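Local coordinates for ABC transporter substrate binding protein (Ribose) (Agrobacterium vitis S4, PDB 4WT7), which probably binds sugars or sugar alcohols in the periplasm for uptake by an ABC transporter, and is seen here holding D-allitol, at residues S130-W135 / V301-A306; V156-F161 / K220-A225; A225-Q230 / D251-V256; I245-V250 / S265-D270. All coordinates share one frame; numbering follows the deposited sequence.

Contact 1 of 4, residues S130-W135 / V301-A306; sequences STSDNW and VPALLA
V301 O is met by two groups of the opposite segment, a weak CA-H contact and a water-bridged N-H. The CA-H of S132 points at it, with S132 CA 3.5 Å from V301 O and an angle of 155° at the hydrogen. Water 2 donates to V301 O at 2.6 Å. The same water accepts from D133 N at 2.8 Å, so it bridges the two backbones. The direct backbone bond is made by the N of the same residue: V301 N donates to T131 O over 3.2 Å, and the donor stands 37° out of the carbonyl plane. A second bridge uses the S132 side chain. Its OG lies beside the backbone N (chi1 -64°), where water 1 donates to S132 OG at 2.9 Å. Water 1 also donates to P302 O, again at 2.9 Å. S132 OG has a further hydrogen bond to Q273 OE1 of the ligand pocket. A303 reaches toward this hydroxyl, its CB 4.2 Å from S132 OG. Water and backbone thus do most of the joining. Both segments run between the two sheets of a periplasmic binding protein, as in the interdomain hinge of this family. Residues 130-135 leave strand 129-131 and enter helix 134-148. Residues 301-306 leave strand 298-300 and enter strand 304-307. Helix 275-290 packs against V301, and I137 of helix 134-148 touches S132 and A303.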
# COMPACT_ATOMS: atom_id res chain seq x y z
N SER A 130 8.20 -8.10 4.17
CA SER A 130 8.80 -6.93 3.53
C SER A 130 7.74 -5.84 3.38
O SER A 130 6.70 -6.05 2.78
CB SER A 130 9.39 -7.27 2.15
OG SER A 130 10.44 -8.21 2.24
N THR A 131 8.02 -4.67 3.94
CA THR A 131 7.01 -3.66 4.09
C THR A 131 7.73 -2.36 4.40
O THR A 131 8.84 -2.40 4.91
CB THR A 131 6.02 -4.05 5.24
OG1 THR A 131 4.89 -3.18 5.25
CG2 THR A 131 6.69 -3.98 6.62
N SER A 132 7.14 -1.22 4.05
CA SER A 132 7.64 0.04 4.56
C SER A 132 7.42 0.03 6.07
O SER A 132 6.65 -0.78 6.56
CB SER A 132 6.86 1.23 3.95
OG SER A 132 7.07 1.32 2.54
N ASP A 133 8.09 0.92 6.80
CA ASP A 133 7.79 1.16 8.19
C ASP A 133 6.55 2.05 8.20
O ASP A 133 6.67 3.29 8.15
CB ASP A 133 8.95 1.86 8.88
CG ASP A 133 8.61 2.38 10.25
OD1 ASP A 133 7.43 2.42 10.66
OD2 ASP A 133 9.58 2.75 10.97
N ASN A 134 5.39 1.42 8.26
CA ASN A 134 4.13 2.13 8.15
C ASN A 134 3.74 2.97 9.35
O ASN A 134 2.92 3.86 9.25
CB ASN A 134 3.04 1.14 7.76
CG ASN A 134 3.20 0.73 6.33
OD1 ASN A 134 3.07 1.57 5.44
ND2 ASN A 134 3.58 -0.51 6.10
N TRP A 135 4.38 2.74 10.48
CA TRP A 135 4.19 3.65 11.59
C TRP A 135 4.78 5.02 11.25
O TRP A 135 4.14 6.07 11.45
CB TRP A 135 4.82 3.05 12.83
CG TRP A 135 4.09 1.80 13.26
CD1 TRP A 135 2.98 1.75 14.03
CD2 TRP A 135 4.41 0.43 12.93
NE1 TRP A 135 2.59 0.47 14.23
CE2 TRP A 135 3.46 -0.37 13.57
CE3 TRP A 135 5.43 -0.19 12.19
CZ2 TRP A 135 3.45 -1.78 13.46
CZ3 TRP A 135 5.43 -1.59 12.09
CH2 TRP A 135 4.45 -2.36 12.72
N VAL A 301 11.69 -1.21 4.08
CA VAL A 301 12.27 -0.49 2.97
C VAL A 301 11.88 0.97 3.11
O VAL A 301 10.70 1.27 3.33
CB VAL A 301 11.75 -0.98 1.64
CG1 VAL A 301 12.23 -0.02 0.52
CG2 VAL A 301 12.22 -2.39 1.39
N PRO A 302 12.86 1.89 2.98
CA PRO A 302 12.55 3.28 3.27
C PRO A 302 11.45 3.82 2.35
O PRO A 302 11.28 3.35 1.23
CB PRO A 302 13.89 3.98 3.04
CG PRO A 302 14.93 2.91 3.36
CD PRO A 302 14.30 1.65 2.80
N ALA A 303 10.73 4.81 2.86
CA ALA A 303 9.68 5.53 2.11
C ALA A 303 10.00 7.00 2.15
O ALA A 303 10.67 7.44 3.06
CB ALA A 303 8.34 5.31 2.74
N LEU A 304 9.48 7.77 1.21
CA LEU A 304 9.86 9.19 1.11
C LEU A 304 8.65 10.12 1.02
O LEU A 304 7.93 10.10 0.03
CB LEU A 304 10.73 9.41 -0.14
CG LEU A 304 11.88 8.44 -0.37
CD1 LEU A 304 12.25 8.30 -1.87
CD2 LEU A 304 13.06 9.00 0.44
N LEU A 305 8.44 10.96 2.03
CA LEU A 305 7.31 11.88 1.98
C LEU A 305 7.56 12.95 0.92
O LEU A 305 8.51 13.73 1.01
CB LEU A 305 7.07 12.54 3.34
CG LEU A 305 5.75 13.31 3.30
CD1 LEU A 305 5.03 13.29 4.65
CD2 LEU A 305 5.98 14.73 2.85
N ALA A 306 6.70 12.97 -0.09
CA ALA A 306 6.69 14.03 -1.08
C ALA A 306 5.54 15.02 -0.83
O ALA A 306 4.36 14.66 -0.88
CB ALA A 306 6.59 13.44 -2.48
O HOH W 1 9.04 1.75 0.49
O HOH W 2 9.99 2.54 5.48

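Contact 2 of 4, residues V156-F161 / K220-A225; sequences VVFNGF and KAIWSA
Strands 156-158 and 221-224 run parallel, 4.7 Å apart at closest approach and 15° from exact alignment, with V156 beside I222 and V157 beside W223. Three backbone bonds tie them: V156 N to A221 O, W223 N to V156 O, and F158 N to W223 O. The last is nearly straight, at 2.8 Å between F158 N and W223 O. V156, F158, I222 and S224 share one face of the sheet. The F158 ring crosses I222 at a slant, CE2 4.0 Å from I222 CG2. Its CD2 lies 3.4 Å from S224 OG. V157 and W223 lie on the other face, side by side and pointing the same way. V157 CG1 touches W223 CE3 at 3.9 Å. The indole CG is anti to the W223 backbone N (chi1 179°), which brings the six-membered ring alongside F158. There F158 O meets the ring edge near its plane, 3.3 Å from W223 CZ3. F158 O also accepts from water 3 at 2.8 Å. That water takes the N-H of A225 and so links the chains where the strands part. Helix 198-212 covers the F158 and I222 face, while helices 165-178 and 134-148 cover the other. A largely parallel sheet between helices is the core of a periplasmic-binding-protein domain, and its strands end near the sugar site.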
# COMPACT_ATOMS: atom_id res chain seq x y z
N VAL A 156 -12.08 14.27 5.53
CA VAL A 156 -12.77 13.15 4.96
C VAL A 156 -11.73 12.04 4.85
O VAL A 156 -10.59 12.25 4.39
CB VAL A 156 -13.34 13.47 3.56
CG1 VAL A 156 -13.97 12.24 2.95
CG2 VAL A 156 -14.36 14.63 3.62
N VAL A 157 -12.12 10.85 5.27
CA VAL A 157 -11.16 9.76 5.39
C VAL A 157 -11.68 8.60 4.57
O VAL A 157 -12.86 8.24 4.72
CB VAL A 157 -11.03 9.30 6.87
CG1 VAL A 157 -10.57 7.89 6.91
CG2 VAL A 157 -10.10 10.21 7.67
N PHE A 158 -10.84 8.04 3.70
CA PHE A 158 -11.13 6.78 3.00
C PHE A 158 -10.43 5.67 3.79
O PHE A 158 -9.20 5.69 3.93
CB PHE A 158 -10.54 6.76 1.57
CG PHE A 158 -11.38 7.49 0.52
CD1 PHE A 158 -12.45 6.85 -0.13
CD2 PHE A 158 -11.06 8.78 0.12
CE1 PHE A 158 -13.20 7.51 -1.11
CE2 PHE A 158 -11.81 9.44 -0.85
CZ PHE A 158 -12.86 8.80 -1.48
N ASN A 159 -11.21 4.72 4.31
CA ASN A 159 -10.65 3.68 5.17
C ASN A 159 -11.32 2.37 4.83
O ASN A 159 -12.00 1.77 5.66
CB ASN A 159 -10.85 4.08 6.64
CG ASN A 159 -10.26 3.07 7.64
OD1 ASN A 159 -9.29 2.36 7.35
ND2 ASN A 159 -10.87 3.00 8.81
N GLY A 160 -11.14 1.93 3.57
CA GLY A 160 -11.82 0.75 3.06
C GLY A 160 -10.95 -0.50 3.02
O GLY A 160 -11.37 -1.56 2.57
N PHE A 161 -9.71 -0.37 3.47
CA PHE A 161 -8.80 -1.52 3.46
C PHE A 161 -8.13 -1.73 4.82
O PHE A 161 -6.93 -2.08 4.90
CB PHE A 161 -7.78 -1.38 2.33
CG PHE A 161 -8.40 -1.44 0.95
CD1 PHE A 161 -8.90 -0.30 0.34
CD2 PHE A 161 -8.53 -2.66 0.29
CE1 PHE A 161 -9.48 -0.36 -0.90
CE2 PHE A 161 -9.12 -2.73 -0.96
CZ PHE A 161 -9.61 -1.57 -1.55
N LYS A 220 -11.39 20.38 5.07
CA LYS A 220 -10.07 20.96 4.84
C LYS A 220 -9.13 19.96 4.20
O LYS A 220 -8.17 20.35 3.50
CB LYS A 220 -9.47 21.51 6.13
CG LYS A 220 -10.37 22.49 6.84
CD LYS A 220 -9.84 23.92 6.89
CE LYS A 220 -8.55 23.98 7.70
NZ LYS A 220 -8.49 25.09 8.70
N ALA A 221 -9.38 18.67 4.43
CA ALA A 221 -8.53 17.64 3.87
C ALA A 221 -9.28 16.34 3.55
O ALA A 221 -10.40 16.09 4.07
CB ALA A 221 -7.39 17.34 4.81
N ILE A 222 -8.67 15.54 2.69
CA ILE A 222 -9.14 14.21 2.40
C ILE A 222 -7.93 13.27 2.45
O ILE A 222 -6.92 13.47 1.73
CB ILE A 222 -9.77 14.12 1.02
CG1 ILE A 222 -10.84 15.21 0.87
CG2 ILE A 222 -10.37 12.75 0.80
CD1 ILE A 222 -11.53 15.13 -0.42
N TRP A 223 -8.05 12.27 3.31
CA TRP A 223 -6.99 11.33 3.59
C TRP A 223 -7.34 9.97 3.04
O TRP A 223 -8.50 9.55 3.10
CB TRP A 223 -6.82 11.22 5.11
CG TRP A 223 -5.74 10.24 5.60
CD1 TRP A 223 -4.48 10.56 5.98
CD2 TRP A 223 -5.86 8.81 5.75
NE1 TRP A 223 -3.79 9.44 6.37
CE2 TRP A 223 -4.61 8.35 6.23
CE3 TRP A 223 -6.88 7.88 5.52
CZ2 TRP A 223 -4.36 6.99 6.50
CZ3 TRP A 223 -6.64 6.55 5.77
CH2 TRP A 223 -5.39 6.11 6.26
N SER A 224 -6.33 9.27 2.55
CA SER A 224 -6.46 7.90 2.07
C SER A 224 -5.19 7.17 2.43
O SER A 224 -4.13 7.79 2.56
CB SER A 224 -6.63 7.93 0.56
OG SER A 224 -7.70 8.78 0.22
N ALA A 225 -5.26 5.85 2.50
CA ALA A 225 -4.13 5.04 2.97
C ALA A 225 -3.17 4.70 1.83
O ALA A 225 -2.04 4.26 2.06
CB ALA A 225 -4.65 3.76 3.65
O HOH W 3 -7.83 4.11 2.09

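Contact 3 of 4, residues A225-Q230 / D251-V256; sequences AWDIPQ and DGSPEV. With X9X (D-allitol), chain C.
D227 and S253 make the tight part of this contact. Both carboxylate oxygens of D227 are used, each through its syn lone pair. S253 OG donates to D227 OD1 at 2.6 Å, and S253 N donates to D227 OD2 at 2.8 Å. The two bonds meet the edge of the carboxylate that carries both oxygens, and together they fix its rotation at the turn before helix 254-260. The D227 CG sits between its own backbone N and carbonyl carbon (chi1 73°), which aims the group at the turn. S253 is the N-cap residue, yet its hydroxyl serves D227 and makes no capping bond. V256 closes the buried side. Its CG2 lies 3.5 Å from D227 O, and its CG1 lies 3.6 Å from Q230 OE1. The side-chain NE2 of Q230 donates to A269 O in the sheet. The other side is looser. There I228 CD1 meets the partly exposed E255 only at its end, 3.9 Å from OE2, and the neighbouring P254 is exposed. A third, buried part faces the ligand: the D251 carboxylate binds D-allitol with both oxygens. OAD donates to D251 OD1 at 2.7 Å, and OAF donates to D251 OD2 at 2.6 Å. Q273 NE2 also holds D251 OD1. W226 lays one ring face over allitol CAI, while P229 CD covers the opposite face. The indole N of W226 bonds D193. Carboxylates gather here: D227 OD1 is 4.1 Å from D251 OD2, and D270 is also close to D227. The S253 donors probably offset part of this negative charge, and the crowding may raise the proton affinity of D227 or D270.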
# COMPACT_ATOMS: atom_id res chain seq x y z
N ALA A 225 -5.26 5.85 2.50
CA ALA A 225 -4.13 5.04 2.97
C ALA A 225 -3.17 4.70 1.83
O ALA A 225 -2.04 4.26 2.06
CB ALA A 225 -4.65 3.76 3.65
N TRP A 226 -3.65 4.92 0.60
CA TRP A 226 -2.87 4.74 -0.61
C TRP A 226 -3.40 5.76 -1.61
O TRP A 226 -4.44 6.35 -1.39
CB TRP A 226 -2.96 3.31 -1.14
CG TRP A 226 -4.35 2.86 -1.42
CD1 TRP A 226 -5.39 2.78 -0.54
CD2 TRP A 226 -4.84 2.38 -2.66
NE1 TRP A 226 -6.53 2.32 -1.17
CE2 TRP A 226 -6.22 2.05 -2.47
CE3 TRP A 226 -4.28 2.18 -3.91
CZ2 TRP A 226 -7.02 1.56 -3.51
CZ3 TRP A 226 -5.07 1.69 -4.93
CH2 TRP A 226 -6.42 1.40 -4.73
N ASP A 227 -2.73 5.93 -2.74
CA ASP A 227 -2.89 7.19 -3.48
C ASP A 227 -3.81 7.17 -4.71
O ASP A 227 -4.08 8.22 -5.28
CB ASP A 227 -1.52 7.82 -3.75
CG ASP A 227 -0.69 7.10 -4.82
OD1 ASP A 227 -1.14 6.06 -5.35
OD2 ASP A 227 0.41 7.63 -5.12
N ILE A 228 -4.35 6.01 -5.08
CA ILE A 228 -5.28 5.95 -6.18
C ILE A 228 -6.65 6.55 -5.82
O ILE A 228 -7.22 7.30 -6.65
CB ILE A 228 -5.36 4.51 -6.75
CG1 ILE A 228 -3.95 4.05 -7.17
CG2 ILE A 228 -6.29 4.43 -7.93
CD1 ILE A 228 -3.18 5.07 -8.05
N PRO A 229 -7.17 6.29 -4.61
CA PRO A 229 -8.37 7.05 -4.20
C PRO A 229 -8.04 8.55 -4.11
O PRO A 229 -8.86 9.43 -4.47
CB PRO A 229 -8.71 6.50 -2.83
CG PRO A 229 -8.06 5.13 -2.81
CD PRO A 229 -6.85 5.20 -3.67
N GLN A 230 -6.83 8.84 -3.64
CA GLN A 230 -6.36 10.22 -3.60
C GLN A 230 -6.52 10.86 -4.98
O GLN A 230 -7.00 11.98 -5.08
CB GLN A 230 -4.91 10.32 -3.11
CG GLN A 230 -4.39 11.75 -2.94
CD GLN A 230 -2.89 11.78 -2.61
OE1 GLN A 230 -2.20 10.75 -2.63
NE2 GLN A 230 -2.38 12.97 -2.31
N ASP A 251 2.10 5.83 -1.58
CA ASP A 251 2.57 4.93 -2.65
C ASP A 251 3.55 5.66 -3.60
O ASP A 251 4.52 5.06 -4.08
CB ASP A 251 1.44 4.31 -3.48
CG ASP A 251 0.73 3.18 -2.76
OD1 ASP A 251 1.06 2.95 -1.58
OD2 ASP A 251 -0.19 2.58 -3.38
N GLY A 252 3.29 6.95 -3.85
CA GLY A 252 4.00 7.67 -4.89
C GLY A 252 3.84 7.07 -6.28
O GLY A 252 4.81 6.86 -7.01
N SER A 253 2.61 6.75 -6.66
CA SER A 253 2.35 6.41 -8.05
C SER A 253 2.71 7.65 -8.87
O SER A 253 2.49 8.76 -8.43
CB SER A 253 0.88 6.00 -8.27
OG SER A 253 0.45 5.12 -7.25
N PRO A 254 3.29 7.46 -10.06
CA PRO A 254 3.76 8.61 -10.86
C PRO A 254 2.65 9.60 -11.18
O PRO A 254 2.85 10.81 -11.10
CB PRO A 254 4.25 7.97 -12.16
CG PRO A 254 4.58 6.57 -11.80
CD PRO A 254 3.67 6.17 -10.67
N GLU A 255 1.49 9.09 -11.56
CA GLU A 255 0.38 9.95 -11.93
C GLU A 255 -0.04 10.87 -10.77
O GLU A 255 -0.53 11.97 -11.00
CB GLU A 255 -0.78 9.12 -12.47
CG GLU A 255 -1.32 8.05 -11.48
CD GLU A 255 -0.66 6.62 -11.60
OE1 GLU A 255 0.59 6.47 -11.79
OE2 GLU A 255 -1.45 5.64 -11.47
N VAL A 256 0.17 10.46 -9.52
CA VAL A 256 -0.22 11.29 -8.36
C VAL A 256 0.88 12.23 -7.91
O VAL A 256 0.61 13.38 -7.55
CB VAL A 256 -0.67 10.43 -7.15
CG1 VAL A 256 -1.04 11.30 -5.96
CG2 VAL A 256 -1.84 9.58 -7.55
OAA X9X C . -4.39 -2.67 -0.18
CAG X9X C . -4.45 -1.53 -0.96
CAI X9X C . -3.19 -0.74 -1.15
OAC X9X C . -2.82 -0.05 0.02
CAK X9X C . -2.10 -1.58 -1.75
OAE X9X C . -2.65 -2.15 -2.87
CAL X9X C . -0.93 -0.74 -2.23
OAF X9X C . -1.34 0.24 -3.13
CAJ X9X C . -0.02 -0.15 -1.17
OAD X9X C . -0.49 1.02 -0.60
CAH X9X C . 0.43 -1.12 -0.09
OAB X9X C . 1.69 -0.84 0.48

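Contact 4 of 4, residues I245-V250 / S265-D270; sequences IKTYGV and SPAAAD
Y248 packs against A268 and A269 inside a beta-alpha-beta unit, where strands 246-249 and 267-270 lie parallel with helix 254-260 between them in the chain. Its CB meets nothing of 265-270 within 4.2 Å. CG lies beside the backbone N (chi1 -65°), and from there the ring leans over the neighbouring strand. CD1 touches A269 CB at 3.7 Å. CE1 comes next and reaches both alanines, with A268 CB 3.8 Å away. CZ also rests near A268 CB. At the tip, OH is 3.9 Å from A268 CB and is hydrogen-bonded to D148 OD2 of helix 134-148. The ring meets both methyls obliquely.

A268 is the extra residue of a beta bulge, where the register shifts by one. T247 pairs with A267, but Y248 pairs with A269. T247 O therefore faces two N-H groups. A268 N donates to it at 2.9 Å, and A269 N adds a weak bond to T247 O at 3.5 Å. Before the bulge T247 N donates to P266 O at 2.9 Å. Beyond it G249 N donates to A269 O. T247 OG1 lies against the A267 backbone, 3.3 Å from A267 CA, and bonds T234 of helix 227-240. D270 OD1 reaches across to the V250 backbone and accepts the N-H of G252. Helix 254-260 also covers A267 and D270. At G249 the strands also meet through a CA-H...O contact, with D270 CA 3.0 Å from G249 O and an angle of 145° at the hydrogen.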
# COMPACT_ATOMS: atom_id res chain seq x y z
N ILE A 245 -9.54 22.57 -0.57
CA ILE A 245 -9.39 21.28 0.13
C ILE A 245 -8.09 20.58 -0.29
O ILE A 245 -7.79 20.52 -1.48
CB ILE A 245 -10.58 20.35 -0.19
CG1 ILE A 245 -11.89 20.99 0.30
CG2 ILE A 245 -10.39 18.98 0.44
CD1 ILE A 245 -13.12 20.28 -0.17
N LYS A 246 -7.34 20.05 0.68
CA LYS A 246 -6.05 19.38 0.40
C LYS A 246 -6.16 17.86 0.48
O LYS A 246 -6.84 17.33 1.35
CB LYS A 246 -4.97 19.84 1.40
CG LYS A 246 -4.58 21.33 1.27
CD LYS A 246 -3.75 21.81 2.47
CE LYS A 246 -3.25 23.23 2.28
NZ LYS A 246 -4.37 24.12 1.96
N THR A 247 -5.45 17.15 -0.39
CA THR A 247 -5.51 15.69 -0.35
C THR A 247 -4.18 15.04 0.04
O THR A 247 -3.11 15.62 -0.14
CB THR A 247 -6.07 15.08 -1.67
OG1 THR A 247 -5.05 15.06 -2.70
CG2 THR A 247 -7.27 15.91 -2.15
N TYR A 248 -4.28 13.81 0.56
CA TYR A 248 -3.14 13.14 1.18
C TYR A 248 -3.18 11.64 0.88
O TYR A 248 -4.24 11.06 0.87
CB TYR A 248 -3.19 13.36 2.70
CG TYR A 248 -3.01 14.80 3.06
CD1 TYR A 248 -1.74 15.36 3.21
CD2 TYR A 248 -4.11 15.63 3.21
CE1 TYR A 248 -1.57 16.68 3.52
CE2 TYR A 248 -3.94 16.99 3.48
CZ TYR A 248 -2.68 17.51 3.63
OH TYR A 248 -2.53 18.84 3.93
N GLY A 249 -2.01 11.04 0.65
CA GLY A 249 -1.95 9.62 0.40
C GLY A 249 -0.56 8.99 0.41
O GLY A 249 0.45 9.61 0.78
N VAL A 250 -0.52 7.73 -0.02
CA VAL A 250 0.68 6.94 0.03
C VAL A 250 0.83 6.09 -1.23
O VAL A 250 -0.17 5.70 -1.84
CB VAL A 250 0.60 5.98 1.26
CG1 VAL A 250 1.84 5.14 1.38
CG2 VAL A 250 0.34 6.77 2.52
N SER A 265 -2.88 22.07 -8.20
CA SER A 265 -3.56 20.87 -7.73
C SER A 265 -3.66 20.82 -6.21
O SER A 265 -2.70 21.09 -5.49
CB SER A 265 -2.85 19.61 -8.22
OG SER A 265 -3.51 18.44 -7.78
N PRO A 266 -4.84 20.45 -5.70
CA PRO A 266 -5.02 20.30 -4.25
C PRO A 266 -4.30 19.07 -3.65
O PRO A 266 -4.32 18.87 -2.44
CB PRO A 266 -6.54 20.18 -4.10
CG PRO A 266 -7.00 19.67 -5.41
CD PRO A 266 -6.10 20.30 -6.43
N ALA A 267 -3.65 18.25 -4.47
CA ALA A 267 -2.86 17.14 -3.96
C ALA A 267 -1.65 17.69 -3.20
O ALA A 267 -0.74 18.33 -3.79
CB ALA A 267 -2.43 16.24 -5.10
N ALA A 268 -1.64 17.42 -1.90
CA ALA A 268 -0.71 18.13 -1.01
C ALA A 268 0.51 17.31 -0.58
O ALA A 268 1.59 17.84 -0.41
CB ALA A 268 -1.48 18.62 0.23
N ALA A 269 0.32 16.01 -0.41
CA ALA A 269 1.38 15.12 0.06
C ALA A 269 1.07 13.66 -0.31
O ALA A 269 -0.09 13.23 -0.31
CB ALA A 269 1.57 15.25 1.53
N ASP A 270 2.13 12.91 -0.65
CA ASP A 270 1.99 11.50 -1.02
C ASP A 270 3.28 10.88 -0.56
O ASP A 270 4.36 11.30 -0.99
CB ASP A 270 1.88 11.37 -2.54
CG ASP A 270 1.64 9.95 -3.01
OD1 ASP A 270 1.66 8.99 -2.18
OD2 ASP A 270 1.41 9.80 -4.24

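Contacts 2 and 4 are adjacent parts of one sheet: I222 N lies 2.9 Å from K246 O, and I222 O lies 2.9 Å from Y248 N. Contact 1 adds the antiparallel edge strand, where A306 O is 2.8 Å from D270 N of contact 4. Contact 3 lies at the ends of these strands. It shares A225 with contact 2 and crosses contact 4 along the chain, their centres about 9 Å apart. There D227 OD2 and D270 OD2 are 2.5 Å apart, close enough that one of them may be protonated. D-allitol touches W226 and D251 of contact 3. The side chains of S132, A225 and V250 come within about 5 to 6 Å of it.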